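Local coordinates for hypothetical protein (Bacteroides caccae, PDB 4M8R) that is of unknown function but pairs an immunoglobulin-like N-terminal domain with a WD40-like beta-propeller domain, the make-up of the DUF4784 family, at residues G262-S274 and L321-Y333. Residues are numbered along the deposited sequence; the frame is centred on the assembly and turned at random.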
ATOM      1  N   GLY A 262       8.119 -18.615 -21.798  1.00 47.32           N
ATOM      2  CA  GLY A 262       7.076 -17.826 -22.421  1.00 47.98           C
ATOM      3  C   GLY A 262       6.913 -16.512 -21.684  1.00 46.92           C
ATOM      4  O   GLY A 262       7.421 -16.338 -20.571  1.00 44.23           O
ATOM      5  N   VAL A 263       6.201 -15.580 -22.307  1.00 48.11           N
ATOM      6  CA  VAL A 263       6.035 -14.246 -21.746  1.00 46.81           C
ATOM      7  C   VAL A 263       4.587 -13.804 -21.849  1.00 46.44           C
ATOM      8  O   VAL A 263       3.980 -13.896 -22.909  1.00 47.48           O
ATOM      9  CB  VAL A 263       6.939 -13.238 -22.478  1.00 48.52           C
ATOM     10  CG1 VAL A 263       6.566 -11.808 -22.123  1.00 48.85           C
ATOM     11  CG2 VAL A 263       8.398 -13.500 -22.145  1.00 48.25           C
ATOM     12  N   PHE A 264       4.041 -13.335 -20.734  1.00 46.10           N
ATOM     13  CA  PHE A 264       2.703 -12.752 -20.716  1.00 48.05           C
ATOM     14  C   PHE A 264       2.732 -11.377 -21.358  1.00 49.18           C
ATOM     15  O   PHE A 264       3.541 -10.530 -20.983  1.00 47.12           O
ATOM     16  CB  PHE A 264       2.188 -12.571 -19.279  1.00 46.27           C
ATOM     17  CG  PHE A 264       1.600 -13.812 -18.666  1.00 46.21           C
ATOM     18  CD1 PHE A 264       0.374 -14.294 -19.087  1.00 47.77           C
ATOM     19  CD2 PHE A 264       2.257 -14.476 -17.636  1.00 45.03           C
ATOM     20  CE1 PHE A 264      -0.180 -15.429 -18.510  1.00 47.68           C
ATOM     21  CE2 PHE A 264       1.712 -15.611 -17.058  1.00 44.62           C
ATOM     22  CZ  PHE A 264       0.491 -16.090 -17.500  1.00 45.72           C
HETATM   23  N   MSE A 265       1.828 -11.146 -22.298  1.00 52.37           N
HETATM   24  CA  MSE A 265       1.575  -9.796 -22.784  1.00 56.02           C
HETATM   25  C   MSE A 265       0.912  -9.008 -21.686  1.00 55.25           C
HETATM   26  O   MSE A 265       0.431  -9.590 -20.708  1.00 54.48           O
HETATM   27  CB  MSE A 265       0.668  -9.902 -23.991  1.00 60.85           C
HETATM   28  CG  MSE A 265       0.691  -8.622 -24.806  1.00 66.26           C
HETATM   29 SE   MSE A 265      -0.196  -8.971 -26.518  0.75 72.37          SE
HETATM   30  CE  MSE A 265       0.809 -10.533 -27.163  1.00 72.31           C
ATOM     31  N   GLN A 266       0.894  -7.681 -21.809  1.00 56.42           N
ATOM     32  CA  GLN A 266       0.218  -6.842 -20.814  1.00 56.44           C
ATOM     33  C   GLN A 266      -1.257  -7.242 -20.750  1.00 57.46           C
ATOM     34  O   GLN A 266      -1.886  -7.485 -21.781  1.00 55.21           O
ATOM     35  CB  GLN A 266       0.366  -5.345 -21.122  1.00 57.53           C
ATOM     36  CG  GLN A 266      -0.103  -4.430 -19.988  1.00 56.91           C
ATOM     37  CD  GLN A 266       0.044  -2.946 -20.305  1.00 58.02           C
ATOM     38  OE1 GLN A 266       1.130  -2.380 -20.194  1.00 55.97           O
ATOM     39  NE2 GLN A 266      -1.058  -2.306 -20.689  1.00 60.07           N
ATOM     40  N   GLY A 267      -1.782  -7.340 -19.530  1.00 57.67           N
ATOM     41  CA  GLY A 267      -3.133  -7.854 -19.298  1.00 59.14           C
ATOM     42  C   GLY A 267      -3.152  -9.339 -18.961  1.00 58.34           C
ATOM     43  O   GLY A 267      -4.151  -9.842 -18.440  1.00 58.95           O
ATOM     44  N   ASN A 268      -2.055 -10.037 -19.268  1.00 55.52           N
ATOM     45  CA  ASN A 268      -1.866 -11.448 -18.916  1.00 52.80           C
ATOM     46  C   ASN A 268      -2.891 -12.406 -19.522  1.00 52.85           C
ATOM     47  O   ASN A 268      -3.231 -13.414 -18.916  1.00 50.98           O
ATOM     48  CB  ASN A 268      -1.802 -11.614 -17.385  1.00 50.54           C
ATOM     49  CG  ASN A 268      -0.632 -10.870 -16.763  1.00 48.59           C
ATOM     50  OD1 ASN A 268       0.253 -10.375 -17.460  1.00 48.33           O
ATOM     51  ND2 ASN A 268      -0.618 -10.800 -15.439  1.00 47.14           N
ATOM     52  N   GLU A 269      -3.364 -12.092 -20.724  1.00 56.72           N
ATOM     53  CA  GLU A 269      -4.318 -12.948 -21.427  1.00 61.02           C
ATOM     54  C   GLU A 269      -3.662 -13.732 -22.559  1.00 60.79           C
ATOM     55  O   GLU A 269      -4.031 -14.880 -22.815  1.00 61.94           O
ATOM     56  CB  GLU A 269      -5.478 -12.111 -21.966  1.00 67.22           C
ATOM     57  CG  GLU A 269      -6.342 -11.513 -20.864  1.00 72.28           C
ATOM     58  CD  GLU A 269      -7.428 -10.584 -21.376  1.00 80.18           C
ATOM     59  OE1 GLU A 269      -7.841 -10.712 -22.549  1.00 85.19           O
ATOM     60  OE2 GLU A 269      -7.881  -9.723 -20.596  1.00 83.72           O
ATOM     61  N   ILE A 270      -2.695 -13.107 -23.228  1.00 59.86           N
ATOM     62  CA  ILE A 270      -1.961 -13.736 -24.323  1.00 61.16           C
ATOM     63  C   ILE A 270      -0.529 -14.045 -23.887  1.00 57.24           C
ATOM     64  O   ILE A 270       0.119 -13.219 -23.235  1.00 55.70           O
ATOM     65  CB  ILE A 270      -1.917 -12.822 -25.569  1.00 65.66           C
ATOM     66  CG1 ILE A 270      -3.321 -12.305 -25.931  1.00 68.58           C
ATOM     67  CG2 ILE A 270      -1.297 -13.552 -26.755  1.00 67.60           C
ATOM     68  CD1 ILE A 270      -4.303 -13.377 -26.363  1.00 69.87           C
ATOM     69  N   ILE A 271      -0.044 -15.232 -24.255  1.00 55.16           N
ATOM     70  CA  ILE A 271       1.304 -15.675 -23.916  1.00 53.73           C
ATOM     71  C   ILE A 271       2.109 -15.934 -25.181  1.00 54.67           C
ATOM     72  O   ILE A 271       1.634 -16.599 -26.094  1.00 58.13           O
ATOM     73  CB  ILE A 271       1.278 -16.961 -23.060  1.00 53.12           C
ATOM     74  CG1 ILE A 271       0.689 -16.658 -21.671  1.00 52.27           C
ATOM     75  CG2 ILE A 271       2.682 -17.543 -22.922  1.00 52.06           C
ATOM     76  CD1 ILE A 271       0.282 -17.880 -20.868  1.00 51.19           C
ATOM     77  N   LEU A 272       3.338 -15.430 -25.214  1.00 54.62           N
ATOM     78  CA  LEU A 272       4.235 -15.625 -26.351  1.00 56.91           C
ATOM     79  C   LEU A 272       5.149 -16.819 -26.105  1.00 56.66           C
ATOM     80  O   LEU A 272       5.826 -16.886 -25.084  1.00 55.52           O
ATOM     81  CB  LEU A 272       5.097 -14.380 -26.588  1.00 57.64           C
ATOM     82  CG  LEU A 272       4.430 -13.129 -27.165  1.00 59.44           C
ATOM     83  CD1 LEU A 272       3.372 -12.573 -26.222  1.00 58.35           C
ATOM     84  CD2 LEU A 272       5.491 -12.077 -27.452  1.00 60.86           C
ATOM     85  N   LEU A 273       5.166 -17.752 -27.048  1.00 59.10           N
ATOM     86  CA  LEU A 273       6.067 -18.894 -26.997  1.00 59.95           C
ATOM     87  C   LEU A 273       6.837 -18.996 -28.305  1.00 62.68           C
ATOM     88  O   LEU A 273       6.478 -18.375 -29.307  1.00 62.55           O
ATOM     89  CB  LEU A 273       5.279 -20.187 -26.793  1.00 60.40           C
ATOM     90  CG  LEU A 273       4.282 -20.230 -25.638  1.00 58.09           C
ATOM     91  CD1 LEU A 273       3.328 -21.408 -25.797  1.00 59.15           C
ATOM     92  CD2 LEU A 273       5.022 -20.307 -24.316  1.00 54.96           C
ATOM     93  N   SER A 274       7.905 -19.782 -28.282  1.00 64.95           N
ATOM     94  CA  SER A 274       8.597 -20.171 -29.501  1.00 67.93           C
ATOM     95  C   SER A 274       8.747 -21.685 -29.506  1.00 69.67           C
ATOM     96  O   SER A 274       8.891 -22.307 -28.449  1.00 69.05           O
ATOM     97  CB  SER A 274       9.963 -19.485 -29.609  1.00 67.97           C
ATOM     98  OG  SER A 274      10.854 -19.933 -28.600  1.00 66.20           O
ATOM     99  N   LEU A 321      -3.442  -6.065  -9.461  1.00105.16           N
ATOM    100  CA  LEU A 321      -2.622  -4.934  -9.877  1.00110.29           C
ATOM    101  C   LEU A 321      -2.034  -5.114 -11.286  1.00106.97           C
ATOM    102  O   LEU A 321      -1.483  -6.170 -11.589  1.00105.15           O
ATOM    103  CB  LEU A 321      -1.534  -4.674  -8.835  1.00113.50           C
ATOM    104  CG  LEU A 321      -0.456  -5.746  -8.633  1.00114.31           C
ATOM    105  CD1 LEU A 321       0.835  -5.355  -9.347  1.00109.97           C
ATOM    106  CD2 LEU A 321      -0.201  -5.988  -7.149  1.00114.94           C
ATOM    107  N   LEU A 322      -2.148  -4.086 -12.137  1.00102.10           N
ATOM    108  CA  LEU A 322      -1.838  -4.222 -13.573  1.00 93.40           C
ATOM    109  C   LEU A 322      -0.381  -3.875 -13.908  1.00 82.80           C
ATOM    110  O   LEU A 322       0.018  -2.711 -13.880  1.00 82.81           O
ATOM    111  CB  LEU A 322      -2.801  -3.366 -14.412  1.00 97.16           C
ATOM    112  CG  LEU A 322      -3.019  -3.747 -15.886  1.00 99.19           C
ATOM    113  CD1 LEU A 322      -1.763  -3.555 -16.727  1.00 96.21           C
ATOM    114  CD2 LEU A 322      -3.540  -5.173 -16.025  1.00 99.90           C
ATOM    115  N   TYR A 323       0.394  -4.901 -14.249  1.00 73.51           N
ATOM    116  CA  TYR A 323       1.812  -4.758 -14.552  1.00 65.00           C
ATOM    117  C   TYR A 323       1.998  -4.285 -15.990  1.00 62.45           C
ATOM    118  O   TYR A 323       1.619  -4.985 -16.925  1.00 61.61           O
ATOM    119  CB  TYR A 323       2.513  -6.101 -14.330  1.00 60.57           C
ATOM    120  CG  TYR A 323       4.019  -6.069 -14.427  1.00 57.38           C
ATOM    121  CD1 TYR A 323       4.755  -5.051 -13.830  1.00 58.40           C
ATOM    122  CD2 TYR A 323       4.718  -7.083 -15.079  1.00 53.50           C
ATOM    123  CE1 TYR A 323       6.139  -5.028 -13.908  1.00 56.73           C
ATOM    124  CE2 TYR A 323       6.102  -7.069 -15.157  1.00 51.87           C
ATOM    125  CZ  TYR A 323       6.810  -6.036 -14.570  1.00 53.29           C
ATOM    126  OH  TYR A 323       8.189  -6.000 -14.630  1.00 51.37           O
ATOM    127  N   GLN A 324       2.584  -3.100 -16.157  1.00 60.72           N
ATOM    128  CA  GLN A 324       2.706  -2.456 -17.466  1.00 60.30           C
ATOM    129  C   GLN A 324       3.988  -2.849 -18.191  1.00 55.88           C
ATOM    130  O   GLN A 324       5.065  -2.835 -17.607  1.00 53.57           O
ATOM    131  CB  GLN A 324       2.609  -0.937 -17.320  1.00 63.70           C
ATOM    132  CG  GLN A 324       1.184  -0.471 -17.053  1.00 68.06           C
ATOM    133  CD  GLN A 324       1.097   0.819 -16.266  1.00 71.15           C
ATOM    134  OE1 GLN A 324       0.420   1.763 -16.675  1.00 76.36           O
ATOM    135  NE2 GLN A 324       1.767   0.861 -15.118  1.00 69.46           N
ATOM    136  N   LYS A 325       3.865  -3.201 -19.465  1.00 55.48           N
ATOM    137  CA  LYS A 325       4.992  -3.754 -20.211  1.00 53.67           C
ATOM    138  C   LYS A 325       4.816  -3.744 -21.728  1.00 55.13           C
ATOM    139  O   LYS A 325       3.707  -3.655 -22.246  1.00 57.78           O
ATOM    140  CB  LYS A 325       5.289  -5.181 -19.733  1.00 51.94           C
ATOM    141  CG  LYS A 325       4.057  -6.048 -19.600  1.00 53.86           C
ATOM    142  CD  LYS A 325       4.313  -7.359 -18.874  1.00 51.18           C
ATOM    143  CE  LYS A 325       2.999  -7.895 -18.319  1.00 53.33           C
ATOM    144  NZ  LYS A 325       2.770  -9.312 -18.687  1.00 53.55           N
ATOM    145  N   LYS A 326       5.950  -3.814 -22.419  1.00 54.94           N
ATOM    146  CA  LYS A 326       6.000  -4.017 -23.858  1.00 56.27           C
ATOM    147  C   LYS A 326       6.650  -5.371 -24.079  1.00 53.08           C
ATOM    148  O   LYS A 326       7.705  -5.646 -23.517  1.00 50.92           O
ATOM    149  CB  LYS A 326       6.829  -2.918 -24.523  1.00 58.49           C
ATOM    150  CG  LYS A 326       6.199  -1.537 -24.422  1.00 62.51           C
ATOM    151  CD  LYS A 326       7.233  -0.434 -24.597  1.00 64.36           C
ATOM    152  CE  LYS A 326       6.642   0.942 -24.312  1.00 67.90           C
ATOM    153  NZ  LYS A 326       5.694   1.393 -25.367  1.00 72.11           N
ATOM    154  N   VAL A 327       6.014  -6.223 -24.876  1.00 53.66           N
ATOM    155  CA  VAL A 327       6.533  -7.564 -25.126  1.00 51.96           C
ATOM    156  C   VAL A 327       6.758  -7.803 -26.605  1.00 53.09           C
ATOM    157  O   VAL A 327       6.162  -7.146 -27.454  1.00 54.41           O
ATOM    158  CB  VAL A 327       5.600  -8.661 -24.573  1.00 51.88           C
ATOM    159  CG1 VAL A 327       5.198  -8.337 -23.140  1.00 51.31           C
ATOM    160  CG2 VAL A 327       4.369  -8.831 -25.449  1.00 55.24           C
ATOM    161  N   GLY A 328       7.614  -8.772 -26.898  1.00 52.58           N
ATOM    162  CA  GLY A 328       7.889  -9.133 -28.271  1.00 55.04           C
ATOM    163  C   GLY A 328       8.769 -10.351 -28.416  1.00 54.40           C
ATOM    164  O   GLY A 328       8.965 -11.116 -27.469  1.00 51.74           O
ATOM    165  N   TYR A 329       9.292 -10.510 -29.628  1.00 57.36           N
ATOM    166  CA  TYR A 329      10.124 -11.637 -30.005  1.00 57.78           C
ATOM    167  C   TYR A 329      11.477 -11.142 -30.510  1.00 57.52           C
ATOM    168  O   TYR A 329      11.540 -10.208 -31.315  1.00 58.34           O
ATOM    169  CB  TYR A 329       9.450 -12.412 -31.132  1.00 61.41           C
ATOM    170  CG  TYR A 329       8.312 -13.323 -30.718  1.00 62.38           C
ATOM    171  CD1 TYR A 329       8.552 -14.484 -29.992  1.00 61.04           C
ATOM    172  CD2 TYR A 329       7.001 -13.057 -31.111  1.00 65.85           C
ATOM    173  CE1 TYR A 329       7.520 -15.337 -29.638  1.00 62.45           C
ATOM    174  CE2 TYR A 329       5.962 -13.907 -30.764  1.00 67.25           C
ATOM    175  CZ  TYR A 329       6.228 -15.046 -30.028  1.00 66.15           C
ATOM    176  OH  TYR A 329       5.203 -15.900 -29.683  1.00 68.88           O
HETATM  177  N   MSE A 330      12.552 -11.761 -30.024  1.00 56.41           N
HETATM  178  CA  MSE A 330      13.873 -11.606 -30.628  1.00 57.65           C
HETATM  179  C   MSE A 330      13.911 -12.609 -31.745  1.00 60.91           C
HETATM  180  O   MSE A 330      13.734 -13.800 -31.507  1.00 60.07           O
HETATM  181  CB  MSE A 330      14.993 -11.893 -29.630  1.00 55.59           C
HETATM  182  CG  MSE A 330      16.379 -11.498 -30.150  1.00 57.21           C
HETATM  183 SE   MSE A 330      17.090 -12.734 -31.526  0.75 60.03          SE
HETATM  184  CE  MSE A 330      16.972 -14.467 -30.587  1.00 58.32           C
ATOM    185  N   ILE A 331      14.140 -12.144 -32.974  1.00 64.01           N
ATOM    186  CA  ILE A 331      14.165 -13.022 -34.142  1.00 68.46           C
ATOM    187  C   ILE A 331      15.551 -13.002 -34.784  1.00 69.77           C
ATOM    188  O   ILE A 331      16.048 -11.936 -35.147  1.00 69.72           O
ATOM    189  CB  ILE A 331      13.092 -12.599 -35.167  1.00 72.28           C
ATOM    190  CG1 ILE A 331      11.703 -12.849 -34.575  1.00 72.05           C
ATOM    191  CG2 ILE A 331      13.250 -13.370 -36.473  1.00 75.94           C
ATOM    192  CD1 ILE A 331      10.590 -12.126 -35.295  1.00 75.83           C
ATOM    193  N   TYR A 332      16.156 -14.182 -34.928  1.00 70.43           N
ATOM    194  CA  TYR A 332      17.522 -14.308 -35.443  1.00 72.43           C
ATOM    195  C   TYR A 332      17.584 -15.113 -36.736  1.00 77.22           C
ATOM    196  O   TYR A 332      17.014 -16.197 -36.823  1.00 77.50           O
ATOM    197  CB  TYR A 332      18.427 -14.963 -34.393  1.00 70.41           C
ATOM    198  CG  TYR A 332      19.785 -15.381 -34.925  1.00 72.37           C
ATOM    199  CD1 TYR A 332      20.816 -14.458 -35.054  1.00 72.68           C
ATOM    200  CD2 TYR A 332      20.032 -16.698 -35.300  1.00 75.00           C
ATOM    201  CE1 TYR A 332      22.057 -14.832 -35.541  1.00 75.73           C
ATOM    202  CE2 TYR A 332      21.269 -17.084 -35.790  1.00 78.24           C
ATOM    203  CZ  TYR A 332      22.278 -16.149 -35.911  1.00 78.78           C
ATOM    204  OH  TYR A 332      23.507 -16.534 -36.403  1.00 81.88           O
ATOM    205  N   TYR A 333      18.290 -14.574 -37.729  1.00 81.33           N
ATOM    206  CA  TYR A 333      18.585 -15.284 -38.971  1.00 88.15           C
ATOM    207  C   TYR A 333      20.101 -15.367 -39.130  1.00 91.00           C
ATOM    208  O   TYR A 333      20.801 -14.375 -38.913  1.00 91.19           O
ATOM    209  CB  TYR A 333      17.989 -14.551 -40.176  1.00 91.88           C
ATOM    210  CG  TYR A 333      16.471 -14.525 -40.214  1.00 91.57           C
ATOM    211  CD1 TYR A 333      15.748 -15.606 -40.713  1.00 93.58           C
ATOM    212  CD2 TYR A 333      15.758 -13.411 -39.765  1.00 88.85           C
ATOM    213  CE1 TYR A 333      14.361 -15.585 -40.757  1.00 93.80           C
ATOM    214  CE2 TYR A 333      14.372 -13.379 -39.806  1.00 88.58           C
ATOM    215  CZ  TYR A 333      13.676 -14.466 -40.302  1.00 91.27           C
ATOM    216  OH  TYR A 333      12.295 -14.438 -40.345  1.00 91.31           O
TER
HETATM  217  O   HOH W   1      -0.048  -7.119 -17.402  1.00 42.36           O
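Val263 and Leu272 meet Val327 where the hairpin of strands 262-264 and 270-274 packs on strand 325-333 of another sheet, the axis of 270-274 running at only 12° to it and 262-264 nearly antiparallel. Both sheets belong to the WD40-like domain, and face-to-face packing of this kind is consistent with neighbouring blades of a beta-propeller. Val327 divides its two methyls: CG1 lies 3.9 Å from CG1 of Val263, while CG2 touches both CG of Met265 and CD1 of Leu272. At the hairpin end, a type II turn from Met265 to Asn268, the bonding becomes polar. Gln266, extended with its CG anti to the backbone N (chi1 -170°), reaches across the loop before the strand, its CG against Leu322 CD1, and its OE1 receives Lys325 N at 2.9 Å in the carbonyl plane, on a lone pair; Glu54 N of the second subunit also bonds this oxygen. The ammonium of Lys325 reaches back to Phe264 O (2.7 Å from NZ), approaching from above the carbonyl plane, and to Asn268 OD1 almost in line with its C=O; Gly202 O is a further acceptor. A methionine in place of Lys325 would probably leave these oxygens without their shared donor and the turn less firmly held. Farther along, Leu272 CD2 lies over one face of the Tyr329 ring, whose OH donates to Leu273 O at 2.8 Å, tilted 23° from the carbonyl plane.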